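Local coordinates for TRAP dicarboxylate ABC transporter, substrate-binding protein (Roseobacter denitrificans, PDB 4OVQ), which probably serves as the periplasmic solute receptor of a TRAP transporter and holds beta-D-glucuronate in its binding pocket, at residues G123-A128 with R315-L320; F106-V111 with F115-G120. All blocks are in the same frame, centred on the assembly; numbering follows the deposited sequence.

Contact 1: residues G123-A128 with R315-L320; sequences GKIIAA and RPLVEL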
loop_
_atom_site.group_PDB
_atom_site.type_symbol
_atom_site.label_atom_id
_atom_site.label_comp_id
_atom_site.label_asym_id
_atom_site.label_seq_id
_atom_site.Cartn_x
_atom_site.Cartn_y
_atom_site.Cartn_z
ATOM N N GLY A 123 0.229 -9.778 -12.474
ATOM C CA GLY A 123 -0.271 -10.285 -11.203
ATOM C C GLY A 123 0.168 -11.694 -10.862
ATOM O O GLY A 123 0.488 -11.993 -9.705
ATOM N N LYS A 124 0.147 -12.593 -11.854
ATOM C CA LYS A 124 0.553 -13.971 -11.628
ATOM C C LYS A 124 2.029 -14.012 -11.248
ATOM O O LYS A 124 2.429 -14.762 -10.359
ATOM C CB LYS A 124 0.310 -14.800 -12.897
ATOM C CG LYS A 124 0.782 -16.245 -12.824
ATOM C CD LYS A 124 0.423 -17.020 -14.102
ATOM C CE LYS A 124 0.699 -18.519 -13.966
ATOM N NZ LYS A 124 -0.317 -19.231 -13.129
ATOM N N ILE A 125 2.837 -13.213 -11.948
ATOM C CA ILE A 125 4.277 -13.148 -11.676
ATOM C C ILE A 125 4.533 -12.607 -10.266
ATOM O O ILE A 125 5.342 -13.166 -9.512
ATOM C CB ILE A 125 5.012 -12.255 -12.711
ATOM C CG1 ILE A 125 4.876 -12.847 -14.115
ATOM C CG2 ILE A 125 6.476 -12.122 -12.335
ATOM C CD1 ILE A 125 5.327 -11.907 -15.207
ATOM N N ILE A 126 3.831 -11.535 -9.905
ATOM C CA ILE A 126 3.973 -10.960 -8.568
ATOM C C ILE A 126 3.555 -11.966 -7.506
ATOM O O ILE A 126 4.256 -12.164 -6.528
ATOM C CB ILE A 126 3.160 -9.661 -8.424
ATOM C CG1 ILE A 126 3.795 -8.558 -9.273
ATOM C CG2 ILE A 126 3.127 -9.237 -6.991
ATOM C CD1 ILE A 126 2.902 -7.431 -9.596
ATOM N N ALA A 127 2.418 -12.620 -7.714
ATOM C CA ALA A 127 1.958 -13.659 -6.785
ATOM C C ALA A 127 2.938 -14.814 -6.650
ATOM O O ALA A 127 3.163 -15.310 -5.535
ATOM C CB ALA A 127 0.583 -14.184 -7.203
ATOM N N ALA A 128 3.508 -15.254 -7.778
ATOM C CA ALA A 128 4.442 -16.348 -7.760
ATOM C C ALA A 128 5.630 -15.969 -6.904
ATOM O O ALA A 128 6.047 -16.747 -6.055
ATOM C CB ALA A 128 4.884 -16.693 -9.154
ATOM N N ARG A 315 13.170 -6.584 -15.798
ATOM C CA ARG A 315 12.952 -5.490 -16.742
ATOM C C ARG A 315 11.689 -5.728 -17.583
ATOM O O ARG A 315 10.867 -4.815 -17.762
ATOM C CB ARG A 315 14.166 -5.309 -17.655
ATOM C CG ARG A 315 14.071 -4.080 -18.525
ATOM C CD ARG A 315 15.216 -4.050 -19.531
ATOM N NE ARG A 315 16.432 -3.601 -18.875
ATOM C CZ ARG A 315 16.773 -2.324 -18.748
ATOM N NH1 ARG A 315 15.993 -1.372 -19.247
ATOM N NH2 ARG A 315 17.887 -1.997 -18.111
ATOM N N PRO A 316 11.525 -6.963 -18.102
ATOM C CA PRO A 316 10.329 -7.326 -18.872
ATOM C C PRO A 316 9.030 -7.211 -18.078
ATOM O O PRO A 316 7.998 -6.954 -18.689
ATOM C CB PRO A 316 10.587 -8.787 -19.272
ATOM C CG PRO A 316 12.050 -9.009 -19.073
ATOM C CD PRO A 316 12.443 -8.102 -17.950
ATOM N N LEU A 317 9.063 -7.373 -16.755
ATOM C CA LEU A 317 7.856 -7.179 -15.943
ATOM C C LEU A 317 7.464 -5.706 -15.998
ATOM O O LEU A 317 6.285 -5.349 -16.153
ATOM C CB LEU A 317 8.094 -7.616 -14.490
ATOM C CG LEU A 317 6.930 -7.537 -13.498
ATOM C CD1 LEU A 317 5.753 -8.339 -13.962
ATOM C CD2 LEU A 317 7.413 -8.054 -12.147
ATOM N N VAL A 318 8.466 -4.847 -15.875
ATOM C CA VAL A 318 8.240 -3.409 -15.923
ATOM C C VAL A 318 7.682 -2.990 -17.278
ATOM O O VAL A 318 6.708 -2.247 -17.340
ATOM C CB VAL A 318 9.528 -2.639 -15.607
ATOM C CG1 VAL A 318 9.290 -1.155 -15.728
ATOM C CG2 VAL A 318 9.998 -2.979 -14.185
ATOM N N GLU A 319 8.279 -3.485 -18.359
ATOM C CA GLU A 319 7.827 -3.142 -19.714
ATOM C C GLU A 319 6.410 -3.661 -19.984
ATOM O O GLU A 319 5.586 -2.977 -20.599
ATOM C CB GLU A 319 8.801 -3.693 -20.755
ATOM C CG GLU A 319 10.207 -3.114 -20.652
ATOM C CD GLU A 319 11.174 -3.753 -21.638
ATOM O OE1 GLU A 319 10.784 -4.738 -22.295
ATOM O OE2 GLU A 319 12.324 -3.278 -21.759
ATOM N N LEU A 320 6.137 -4.867 -19.499
ATOM C CA LEU A 320 4.817 -5.483 -19.588
ATOM C C LEU A 320 3.726 -4.609 -18.959
ATOM O O LEU A 320 2.629 -4.476 -19.506
ATOM C CB LEU A 320 4.874 -6.840 -18.886
ATOM C CG LEU A 320 3.615 -7.694 -18.820
ATOM C CD1 LEU A 320 3.248 -8.204 -20.193
ATOM C CD2 LEU A 320 3.855 -8.840 -17.859
#
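Ile125 and Leu317 carry this apolar contact between two helices far apart in sequence. The two side chains run antiparallel, each passing alongside the other, so that methyls meet along the flanks of the two groups. The closest approach is that of Ile125 CD1 to Leu317 CD1, 3.8 Å. The other branches sit a little farther off: Ile125 CG2 lies 4.2 Å from Leu317 CD2. With CG2 of Ile125 anti to the backbone N and CG1 anti to the carbonyl carbon (chi1 -63°), both arms of the isoleucine reach the leucine. In this periplasmic solute-binding protein of the TRAP family, the pairing sets helix 315-322, near the C-terminus, against helix 121-132, at a point away from the glucuronate pocket. The backbones stay well apart, Ile125 CA and Leu317 CA being 8.2 Å from each other, so the helices meet through side chains. One turn on from Leu317, Leu320 adds a looser apolar touch at a more exposed place, its CD2 4.3 Å from Ile125 CD1. The same methyl of Ile125 therefore faces two leucines of the other helix. Nearby loop residues extend the apolar packing, Val101 touching Leu317 and Val102 touching Ile126.

Contact 2: residues F106-V111 with F115-G120; sequences FIFKDV and FRVLDG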
loop_
_atom_site.group_PDB
_atom_site.type_symbol
_atom_site.label_atom_id
_atom_site.label_comp_id
_atom_site.label_asym_id
_atom_site.label_seq_id
_atom_site.Cartn_x
_atom_site.Cartn_y
_atom_site.Cartn_z
ATOM N N PHE A 106 5.284 6.338 -10.591
ATOM C CA PHE A 106 4.718 6.632 -11.904
ATOM C C PHE A 106 4.682 5.426 -12.847
ATOM O O PHE A 106 4.768 5.599 -14.075
ATOM C CB PHE A 106 5.474 7.808 -12.545
ATOM C CG PHE A 106 5.435 9.080 -11.726
ATOM C CD1 PHE A 106 4.273 9.835 -11.644
ATOM C CD2 PHE A 106 6.561 9.518 -11.049
ATOM C CE1 PHE A 106 4.233 10.995 -10.892
ATOM C CE2 PHE A 106 6.532 10.675 -10.303
ATOM C CZ PHE A 106 5.364 11.420 -10.228
ATOM N N ILE A 107 4.536 4.212 -12.311
ATOM C CA ILE A 107 4.476 3.025 -13.173
ATOM C C ILE A 107 3.062 2.691 -13.667
ATOM O O ILE A 107 2.892 2.109 -14.744
ATOM C CB ILE A 107 5.134 1.789 -12.530
ATOM C CG1 ILE A 107 5.381 0.735 -13.624
ATOM C CG2 ILE A 107 4.286 1.234 -11.403
ATOM C CD1 ILE A 107 6.042 -0.511 -13.127
ATOM N N PHE A 108 2.052 3.069 -12.899
ATOM C CA PHE A 108 0.674 2.968 -13.359
ATOM C C PHE A 108 0.175 4.364 -13.722
ATOM O O PHE A 108 0.644 5.351 -13.169
ATOM C CB PHE A 108 -0.199 2.334 -12.273
ATOM C CG PHE A 108 0.314 1.011 -11.785
ATOM C CD1 PHE A 108 0.363 -0.086 -12.637
ATOM C CD2 PHE A 108 0.753 0.855 -10.478
ATOM C CE1 PHE A 108 0.838 -1.312 -12.193
ATOM C CE2 PHE A 108 1.222 -0.369 -10.029
ATOM C CZ PHE A 108 1.263 -1.454 -10.889
ATOM N N LYS A 109 -0.743 4.463 -14.680
ATOM C CA LYS A 109 -1.322 5.749 -15.039
ATOM C C LYS A 109 -2.438 6.132 -14.081
ATOM O O LYS A 109 -2.728 7.315 -13.914
ATOM C CB LYS A 109 -1.867 5.718 -16.480
ATOM C CG LYS A 109 -1.131 4.758 -17.409
ATOM C CD LYS A 109 -1.656 4.807 -18.836
ATOM C CE LYS A 109 -0.602 4.295 -19.796
ATOM N NZ LYS A 109 -1.201 3.659 -21.006
ATOM N N ASP A 110 -3.054 5.133 -13.446
ATOM C CA ASP A 110 -4.122 5.372 -12.482
ATOM C C ASP A 110 -4.578 4.045 -11.888
ATOM O O ASP A 110 -4.073 2.989 -12.266
ATOM C CB ASP A 110 -5.311 6.130 -13.107
ATOM C CG ASP A 110 -5.862 5.463 -14.346
ATOM O OD1 ASP A 110 -5.909 4.218 -14.421
ATOM O OD2 ASP A 110 -6.270 6.210 -15.258
ATOM N N VAL A 111 -5.512 4.105 -10.942
ATOM C CA VAL A 111 -5.922 2.907 -10.227
ATOM C C VAL A 111 -6.599 1.904 -11.164
ATOM O O VAL A 111 -6.282 0.713 -11.145
ATOM C CB VAL A 111 -6.818 3.240 -9.031
ATOM C CG1 VAL A 111 -7.361 1.973 -8.399
ATOM C CG2 VAL A 111 -6.052 4.087 -8.026
ATOM N N PHE A 115 -5.378 -2.200 -11.684
ATOM C CA PHE A 115 -6.170 -3.396 -11.505
ATOM C C PHE A 115 -6.156 -4.188 -12.801
ATOM O O PHE A 115 -6.063 -5.408 -12.768
ATOM C CB PHE A 115 -7.581 -3.060 -11.034
ATOM C CG PHE A 115 -7.697 -2.879 -9.535
ATOM C CD1 PHE A 115 -7.540 -3.964 -8.683
ATOM C CD2 PHE A 115 -7.977 -1.644 -8.990
ATOM C CE1 PHE A 115 -7.655 -3.819 -7.314
ATOM C CE2 PHE A 115 -8.097 -1.493 -7.615
ATOM C CZ PHE A 115 -7.948 -2.586 -6.783
ATOM N N ARG A 116 -6.196 -3.488 -13.934
ATOM C CA ARG A 116 -6.090 -4.158 -15.233
ATOM C C ARG A 116 -4.770 -4.920 -15.309
ATOM O O ARG A 116 -4.726 -6.072 -15.711
ATOM C CB ARG A 116 -6.243 -3.166 -16.395
ATOM C CG ARG A 116 -7.689 -2.710 -16.599
ATOM C CD ARG A 116 -7.939 -2.081 -17.967
ATOM N NE ARG A 116 -7.129 -0.885 -18.178
ATOM C CZ ARG A 116 -7.443 0.327 -17.730
ATOM N NH1 ARG A 116 -8.555 0.530 -17.030
ATOM N NH2 ARG A 116 -6.636 1.340 -17.976
ATOM N N VAL A 117 -3.698 -4.291 -14.849
ATOM C CA VAL A 117 -2.393 -4.932 -14.818
ATOM C C VAL A 117 -2.349 -6.136 -13.873
ATOM O O VAL A 117 -1.734 -7.165 -14.188
ATOM C CB VAL A 117 -1.314 -3.921 -14.423
ATOM C CG1 VAL A 117 -0.009 -4.615 -14.175
ATOM C CG2 VAL A 117 -1.163 -2.865 -15.520
ATOM N N LEU A 118 -3.001 -6.018 -12.716
ATOM C CA LEU A 118 -3.005 -7.096 -11.721
ATOM C C LEU A 118 -3.856 -8.312 -12.091
ATOM O O LEU A 118 -3.597 -9.412 -11.595
ATOM C CB LEU A 118 -3.502 -6.576 -10.369
ATOM C CG LEU A 118 -2.566 -5.637 -9.623
ATOM C CD1 LEU A 118 -3.238 -5.152 -8.343
ATOM C CD2 LEU A 118 -1.261 -6.323 -9.290
ATOM N N ASP A 119 -4.880 -8.116 -12.912
ATOM C CA ASP A 119 -5.738 -9.230 -13.308
ATOM C C ASP A 119 -5.129 -9.939 -14.516
ATOM O O ASP A 119 -5.640 -10.959 -14.972
ATOM C CB ASP A 119 -7.170 -8.765 -13.604
ATOM C CG ASP A 119 -7.951 -8.409 -12.338
ATOM O OD1 ASP A 119 -7.520 -8.792 -11.216
ATOM O OD2 ASP A 119 -9.006 -7.743 -12.468
ATOM N N GLY A 120 -4.021 -9.397 -15.012
ATOM C CA GLY A 120 -3.281 -10.017 -16.094
ATOM C C GLY A 120 -2.000 -10.690 -15.639
ATOM O O GLY A 120 -1.868 -11.098 -14.482
HETATM O O HOH W 1 -6.805 3.981 -17.168
#
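Val111 and Phe115 stand one turn apart in helix 111-118, the first of them just after Asp110, which takes the N-cap position. The contact is thus the start of a capped helix together with the loop that leads into it. Its backbone link is the helical hydrogen bond from Phe115 N to Val111 O, 3.1 Å, with an N-H...O angle of 160°. Asp110 OD1 accepts a further bond from His113 N, the capping bond of this helix start.

Apolar packing falls into two pairs. Val111 and Phe115 send their side chains out roughly parallel, the valine methyl alongside the ring, and Val111 CG1, anti to the backbone N (chi1 173°), comes to 3.6 Å from Phe115 CE2. The Phe115 ring also makes a cation-pi contact with Arg266, and both side chains touch Asp142. Replacing Phe115 by an alanine would probably open a gap beside Val111 CG1 and leave Arg266 without its aromatic partner. In the second pair, Phe108 meets Val117 obliquely: Val117 CG1 lies at the ring edge, near its plane, 3.9 Å from Phe108 CE1, while Ile107 CG2 rests over one face of the ring, toward its rim.

The polar link on the outer side is indirect. Arg116, which also forms a salt bridge with the terminal carboxylate of Glu325, reaches Asp110 through a water: the molecule donates to Asp110 OD1 at 2.9 Å and accepts from Arg116 NH2 at 2.8 Å, lying in the plane of the guanidinium at its edge.

Contact 2 is largely buried, whereas contact 1 is only partly so and lies farther from the centre of the chain. Contact 1 joins helices far apart in sequence by aliphatic side chains alone; contact 2 is local, combining valine-phenylalanine packing with a backbone bond, a helix cap and a water bridge. Helix 315-322 belongs to both surroundings: Leu317 and Leu320 face helix 121-132, while Ile321 touches Phe108 and Val117. The two contacts also meet directly, Val318 CG1 lying 4.2 Å from Ile107 CD1. Helices 111-118 and 121-132 follow one another in the chain, but contact 2 lies nearer the sugar, with the Val111 side chain about 11 Å from bound glucuronate.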